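Local coordinates for protein ATP:cob(I)alamin adenosyltransferase (Salmonella enterica subsp. enterica serovar Livingstone, PDB 5CX7) that probably makes adenosylcobalamin from cob(I)alamin and ATP for propanediol degradation, and binds heme in the C-terminal domain described here, at residues 56-59 with 60-64; 78-81 with 82-85; 136-140 with 141-145. All blocks are in the same frame, centred on the assembly; numbering follows the deposited sequence.

Contact 1: residues 56-59 with 60-64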
loop_
_atom_site.group_PDB
_atom_site.type_symbol
_atom_site.label_atom_id
_atom_site.label_comp_id
_atom_site.label_asym_id
_atom_site.label_seq_id
_atom_site.Cartn_x
_atom_site.Cartn_y
_atom_site.Cartn_z
ATOM N N LEU E 56 10.371 8.122 -20.684
ATOM C CA LEU E 56 10.068 8.768 -19.384
ATOM C C LEU E 56 9.872 7.691 -18.356
ATOM O O LEU E 56 9.128 6.723 -18.612
ATOM C CB LEU E 56 8.788 9.565 -19.455
ATOM C CG LEU E 56 8.748 10.812 -20.322
ATOM C CD1 LEU E 56 7.348 11.455 -20.282
ATOM C CD2 LEU E 56 9.783 11.833 -19.921
ATOM N N LEU E 57 10.431 7.881 -17.156
ATOM C CA LEU E 57 10.202 6.873 -16.105
ATOM C C LEU E 57 8.758 6.619 -15.763
ATOM O O LEU E 57 8.384 5.453 -15.552
ATOM C CB LEU E 57 10.941 7.181 -14.798
ATOM C CG LEU E 57 12.457 7.284 -14.731
ATOM C CD1 LEU E 57 12.863 7.539 -13.291
ATOM C CD2 LEU E 57 13.072 5.984 -15.221
ATOM N N VAL E 58 7.942 7.640 -15.757
ATOM C CA VAL E 58 6.481 7.496 -15.529
ATOM C C VAL E 58 5.793 6.511 -16.472
ATOM O O VAL E 58 4.831 5.859 -16.118
ATOM C CB VAL E 58 5.685 8.792 -15.499
ATOM C CG1 VAL E 58 6.134 9.687 -14.353
ATOM C CG2 VAL E 58 5.709 9.522 -16.856
ATOM N N SER E 59 6.293 6.458 -17.726
ATOM C CA SER E 59 5.711 5.563 -18.726
ATOM C C SER E 59 5.792 4.072 -18.419
ATOM O O SER E 59 4.922 3.305 -18.849
ATOM C CB SER E 59 6.404 5.846 -20.100
ATOM O OG SER E 59 6.145 7.211 -20.374
ATOM N N SER E 60 6.757 3.672 -17.595
ATOM C CA SER E 60 6.816 2.294 -17.027
ATOM C C SER E 60 5.561 1.893 -16.246
ATOM O O SER E 60 5.206 0.718 -16.198
ATOM C CB SER E 60 8.077 2.064 -16.178
ATOM O OG SER E 60 9.209 2.179 -17.038
ATOM N N GLU E 61 4.914 2.866 -15.646
ATOM C CA GLU E 61 3.662 2.631 -14.871
ATOM C C GLU E 61 2.456 2.963 -15.717
ATOM O O GLU E 61 1.511 2.196 -15.741
ATOM C CB GLU E 61 3.727 3.482 -13.580
ATOM C CG GLU E 61 2.512 3.346 -12.686
ATOM C CD GLU E 61 2.734 3.836 -11.268
ATOM O OE1 GLU E 61 3.885 4.220 -10.893
ATOM O OE2 GLU E 61 1.720 3.912 -10.499
ATOM N N LEU E 62 2.533 4.076 -16.478
ATOM C CA LEU E 62 1.377 4.491 -17.264
ATOM C C LEU E 62 1.018 3.568 -18.442
ATOM O O LEU E 62 -0.189 3.284 -18.670
ATOM C CB LEU E 62 1.542 5.925 -17.840
ATOM C CG LEU E 62 1.602 7.038 -16.839
ATOM C CD1 LEU E 62 1.973 8.318 -17.499
ATOM C CD2 LEU E 62 0.320 7.193 -16.008
ATOM N N ALA E 63 2.005 3.027 -19.135
ATOM C CA ALA E 63 1.659 2.138 -20.286
ATOM C C ALA E 63 0.889 0.838 -19.869
ATOM O O ALA E 63 -0.185 0.565 -20.437
ATOM C CB ALA E 63 2.864 1.824 -21.169
ATOM N N PRO E 64 1.375 0.086 -18.838
ATOM C CA PRO E 64 0.617 -1.103 -18.463
ATOM C C PRO E 64 -0.726 -0.741 -17.892
ATOM O O PRO E 64 -1.728 -1.478 -18.097
ATOM C CB PRO E 64 1.484 -1.793 -17.405
ATOM C CG PRO E 64 2.851 -1.149 -17.558
ATOM C CD PRO E 64 2.717 0.140 -18.218
HETATM O O HOH W 1 10.206 4.146 -18.505
#
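L62 lies back along the chain against V58, four residues earlier, and meets both its carbonyl and its side chain. Its CB stands 3.7 Å from V58 O. CG comes slightly closer to that same oxygen because it sits beside the backbone N, anti to the carbonyl carbon (chi1 -65°). From there CD1 reaches V58 CG2 at 4.0 Å, the two branched groups lying side by side and pointing the same way. V58 O, grazed by these carbons, accepts two N-H groups: L62 N at 2.9 Å, nearly straight and in the carbonyl plane, and E61 N at 3.0 Å from above that plane. A63 N takes up the next carbonyl, S59 O, also at 2.9 Å. A water donates to L56 O and lies 2.6 Å from S60 OG, bridging the loop to the first residues of the helix.

E61 runs extended, with OE1 paired to K100 of a second subunit and OE2 to K65 of its own chain, while S59 OG bonds to S123. The loop that follows strand 46-51 thus passes into helix 59-72, with L62 and A63 set on S123 of strand 115-123, S59 and A63 on V36 of strand 36-41, and V58 against L97 of the second subunit.

Contact 2: residues 78-81 with 82-85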
loop_
_atom_site.group_PDB
_atom_site.type_symbol
_atom_site.label_atom_id
_atom_site.label_comp_id
_atom_site.label_asym_id
_atom_site.label_seq_id
_atom_site.Cartn_x
_atom_site.Cartn_y
_atom_site.Cartn_z
ATOM N N HIS E 78 -8.799 7.256 -24.084
ATOM C CA HIS E 78 -9.214 8.626 -24.410
ATOM C C HIS E 78 -10.725 8.820 -24.311
ATOM O O HIS E 78 -11.184 9.940 -24.113
ATOM C CB HIS E 78 -8.687 9.083 -25.802
ATOM C CG HIS E 78 -9.325 8.375 -26.949
ATOM N ND1 HIS E 78 -8.958 7.124 -27.383
ATOM C CD2 HIS E 78 -10.374 8.746 -27.729
ATOM C CE1 HIS E 78 -9.722 6.761 -28.412
ATOM N NE2 HIS E 78 -10.601 7.726 -28.631
ATOM N N GLU E 79 -11.496 7.752 -24.425
ATOM C CA GLU E 79 -12.925 7.766 -24.282
ATOM C C GLU E 79 -13.365 7.918 -22.817
ATOM O O GLU E 79 -14.505 8.192 -22.586
ATOM C CB GLU E 79 -13.540 6.518 -24.887
ATOM C CG GLU E 79 -13.068 6.239 -26.327
ATOM C CD GLU E 79 -13.769 5.094 -27.004
ATOM O OE1 GLU E 79 -13.674 3.978 -26.434
ATOM O OE2 GLU E 79 -14.313 5.283 -28.119
ATOM N N LEU E 80 -12.448 7.786 -21.864
ATOM C CA LEU E 80 -12.752 8.085 -20.461
ATOM C C LEU E 80 -12.538 9.540 -20.056
ATOM O O LEU E 80 -12.943 9.909 -18.985
ATOM C CB LEU E 80 -11.928 7.146 -19.600
ATOM C CG LEU E 80 -12.145 5.649 -19.723
ATOM C CD1 LEU E 80 -11.151 4.896 -18.850
ATOM C CD2 LEU E 80 -13.576 5.244 -19.404
ATOM N N SER E 81 -11.860 10.351 -20.888
ATOM C CA SER E 81 -11.442 11.679 -20.465
ATOM C C SER E 81 -12.601 12.576 -20.110
ATOM O O SER E 81 -12.563 13.176 -19.045
ATOM C CB SER E 81 -10.606 12.373 -21.538
ATOM O OG SER E 81 -9.570 11.484 -21.895
ATOM N N ASP E 82 -13.668 12.579 -20.925
ATOM C CA ASP E 82 -14.805 13.415 -20.617
ATOM C C ASP E 82 -15.562 12.931 -19.340
ATOM O O ASP E 82 -16.058 13.742 -18.553
ATOM C CB ASP E 82 -15.796 13.460 -21.759
ATOM C CG ASP E 82 -15.254 14.222 -22.966
ATOM O OD1 ASP E 82 -14.280 14.981 -22.802
ATOM O OD2 ASP E 82 -15.810 14.017 -24.062
ATOM N N VAL E 83 -15.671 11.632 -19.182
ATOM C CA VAL E 83 -16.607 11.058 -18.175
ATOM C C VAL E 83 -16.066 11.116 -16.745
ATOM O O VAL E 83 -16.795 10.979 -15.745
ATOM C CB VAL E 83 -17.061 9.636 -18.592
ATOM C CG1 VAL E 83 -16.025 8.562 -18.276
ATOM C CG2 VAL E 83 -18.395 9.250 -17.976
ATOM N N VAL E 84 -14.783 11.390 -16.606
ATOM C CA VAL E 84 -14.172 11.562 -15.242
ATOM C C VAL E 84 -13.958 13.016 -14.829
ATOM O O VAL E 84 -13.432 13.308 -13.736
ATOM C CB VAL E 84 -12.856 10.780 -15.109
ATOM C CG1 VAL E 84 -13.094 9.316 -15.377
ATOM C CG2 VAL E 84 -11.735 11.358 -15.988
ATOM N N GLN E 85 -14.350 13.976 -15.670
ATOM C CA GLN E 85 -14.181 15.369 -15.342
ATOM C C GLN E 85 -15.095 15.769 -14.151
ATOM O O GLN E 85 -16.114 15.110 -13.923
ATOM C CB GLN E 85 -14.540 16.283 -16.543
ATOM C CG GLN E 85 -13.622 16.059 -17.754
ATOM C CD GLN E 85 -12.181 16.322 -17.433
ATOM O OE1 GLN E 85 -11.841 17.406 -16.962
ATOM N NE2 GLN E 85 -11.334 15.377 -17.723
HETATM O O HOH W 2 -13.480 11.365 -23.582
#
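Q85 folds its side chain back over S81 and donates NE2-H to the S81 carbonyl oxygen. The bond is short, with NE2 2.8 Å from S81 O, and almost straight at 166°. The acceptor lies practically in the amide plane of Q85, whereas seen from S81 the donor stands above the carbonyl plane. A bend at the second torsion (chi2 -60°) curls the chain this way. With Q85 CG only 3.3 Å from S81 O, methylene and amide of the same side chain both lie against that oxygen. V84 adds a methyl to it, its CG2 lying 3.7 Å from S81 O.

The neighbouring carbonyl, L80 O, is touched by two valines: V83 CG1 approaches it at 3.4 Å and V84 CG2 at 3.5 Å. The backbone N-H groups of both valines also aim at L80 O, but only in weak bonds. Further out, L80 CD2 and V83 CG1 touch loosely at 4.3 Å, and a water accepts from D82 N while donating to H78 O.

The second shell fixes the ends of these groups. S81 OG bonds to T103 O, and the outer amide oxygen of Q85, OE1, takes the N-H of G87 of a second subunit, leaving each end of the Q85 amide committed to a different chain. V84 meanwhile packs on L93 and E94 of helix 93-96 and on Y91 of that subunit. Residues 78-81 are coiled like a helix but lack its bonding pattern, and lead directly into a type I beta turn from D82 to Q85; the last residue of that turn holds the carbonyl of S81, the residue immediately before the turn, through a side-chain-to-main-chain bond at a subunit interface.

Contact 3: residues 136-140 with 141-145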
loop_
_atom_site.group_PDB
_atom_site.type_symbol
_atom_site.label_atom_id
_atom_site.label_comp_id
_atom_site.label_asym_id
_atom_site.label_seq_id
_atom_site.Cartn_x
_atom_site.Cartn_y
_atom_site.Cartn_z
ATOM N N THR E 136 -1.288 2.914 -34.962
ATOM C CA THR E 136 -0.391 2.358 -35.993
ATOM C C THR E 136 -0.123 0.892 -35.713
ATOM O O THR E 136 -0.118 0.084 -36.634
ATOM C CB THR E 136 0.938 3.175 -36.065
ATOM O OG1 THR E 136 0.628 4.533 -36.321
ATOM C CG2 THR E 136 1.881 2.657 -37.174
ATOM N N ALA E 137 0.165 0.544 -34.451
ATOM C CA ALA E 137 0.497 -0.818 -34.091
ATOM C C ALA E 137 -0.711 -1.700 -34.318
ATOM O O ALA E 137 -0.565 -2.796 -34.869
ATOM C CB ALA E 137 0.931 -0.883 -32.646
ATOM N N ILE E 138 -1.887 -1.212 -33.952
ATOM C CA ILE E 138 -3.105 -1.961 -34.089
ATOM C C ILE E 138 -3.447 -2.247 -35.565
ATOM O O ILE E 138 -3.867 -3.343 -35.902
ATOM C CB ILE E 138 -4.249 -1.262 -33.382
ATOM C CG1 ILE E 138 -4.064 -1.409 -31.838
ATOM C CG2 ILE E 138 -5.605 -1.835 -33.759
ATOM C CD1 ILE E 138 -4.871 -0.385 -31.034
ATOM N N ALA E 139 -3.216 -1.262 -36.409
ATOM C CA ALA E 139 -3.376 -1.415 -37.864
ATOM C C ALA E 139 -2.447 -2.484 -38.436
ATOM O O ALA E 139 -2.766 -3.028 -39.482
ATOM C CB ALA E 139 -3.192 -0.066 -38.567
ATOM N N ALA E 140 -1.303 -2.793 -37.799
ATOM C CA ALA E 140 -0.381 -3.814 -38.297
ATOM C C ALA E 140 -0.927 -5.229 -38.165
ATOM O O ALA E 140 -0.395 -6.136 -38.764
ATOM C CB ALA E 140 0.971 -3.731 -37.600
ATOM N N ILE E 141 -1.954 -5.440 -37.359
ATOM C CA ILE E 141 -2.500 -6.752 -37.251
ATOM C C ILE E 141 -3.923 -6.847 -37.565
ATOM O O ILE E 141 -4.324 -7.917 -37.381
ATOM C CB ILE E 141 -2.287 -7.433 -35.836
ATOM C CG1 ILE E 141 -2.998 -6.683 -34.706
ATOM C CG2 ILE E 141 -0.782 -7.509 -35.526
ATOM C CD1 ILE E 141 -3.159 -7.524 -33.425
ATOM N N ASN E 142 -4.779 -5.894 -37.928
ATOM C CA ASN E 142 -6.266 -6.526 -38.111
ATOM C C ASN E 142 -6.956 -7.231 -36.891
ATOM O O ASN E 142 -7.037 -8.498 -36.599
ATOM C CB ASN E 142 -6.098 -7.498 -39.217
ATOM C CG ASN E 142 -6.293 -6.888 -40.555
ATOM O OD1 ASN E 142 -7.394 -6.929 -40.893
ATOM N ND2 ASN E 142 -5.290 -6.416 -41.346
ATOM N N VAL E 143 -7.260 -6.314 -36.023
ATOM C CA VAL E 143 -8.152 -6.516 -34.999
ATOM C C VAL E 143 -8.840 -5.215 -35.034
ATOM O O VAL E 143 -8.349 -4.280 -35.654
ATOM C CB VAL E 143 -7.374 -6.633 -33.662
ATOM C CG1 VAL E 143 -6.683 -7.972 -33.519
ATOM C CG2 VAL E 143 -6.379 -5.507 -33.479
ATOM N N GLY E 144 -9.941 -5.167 -34.339
ATOM C CA GLY E 144 -10.679 -3.961 -34.196
ATOM C C GLY E 144 -10.457 -3.370 -32.811
ATOM O O GLY E 144 -9.922 -4.049 -31.912
ATOM N N THR E 145 -10.830 -2.116 -32.698
ATOM C CA THR E 145 -10.797 -1.391 -31.417
ATOM C C THR E 145 -12.170 -1.183 -30.782
ATOM O O THR E 145 -12.274 -0.541 -29.748
ATOM C CB THR E 145 -10.105 -0.068 -31.542
ATOM O OG1 THR E 145 -10.754 0.729 -32.536
ATOM C CG2 THR E 145 -8.636 -0.293 -31.922
HETATM O O HOH W 3 -6.542 -3.006 -37.252
#
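I138 O is held from two directions: I141 N donates to it at 3.2 Å, and a bound water donates to it at 3.0 Å. The amide of I141 comes from well above the carbonyl plane, 57° out of it, as the chain swings round at the end of the helix. The same water gives its other hydrogen to V143 O, 2.7 Å away, and so ties this last part of the helix to the segment that returns alongside it.

Methyl contacts complete the closure. The CG2 methyl of I138 points anti to its own backbone N, and in that direction it meets two methyls of the returning segment: V143 CG2 at 3.8 Å, from a side chain lying at about a right angle to its own, and T145 CG2 at 3.9 Å. The far end of I138 shares the second partner, with CD1 also 3.9 Å from T145 CG2. I141 joins this cluster, its CG1 lying 3.8 Å from V143 CG2. The same I141 CG1 passes 3.7 Å from I138 O, since chi1 of 63° places that branch between backbone N and carbonyl carbon. N142, with positive phi, then bends the chain toward V143.

Outside the turn, I138 rests on Y108 and L110 of strand 107-112 and on L120 of strand 115-123, and G144 forms backbone bonds with W111. I141 packs on Q19 and L20 of helix 14-31, whose H18 lines the heme pocket and is the likely axial ligand. The turn follows the C-terminal end of helix 127-139 in this HbpS-like domain, where that helix lies against the antiparallel sheet beside the heme-bearing helix and the chain then runs back along strand 107-112.

In the fold
All three contacts are local and partly buried, but they serve different surroundings. Contacts 1 and 3 mark the start of one helix and the end of another, both packed on the antiparallel sheet: one enters helix 59-72 and the other leaves helix 127-139, on opposite sides of the chain's centre; both touch strand 115-123. Contact 1 has the regular bonds of a helix start, contact 3 a single direct backbone bond backed by water and methyl packing near the heme-side helix. Contact 2 lies farther from the centre, in the loop between helices 59-72 and 93-96, where a side-chain amide outdoes weak backbone bonds. Contacts 1 and 2 both reach a second subunit, whereas no other chain of the assembly touches contact 3.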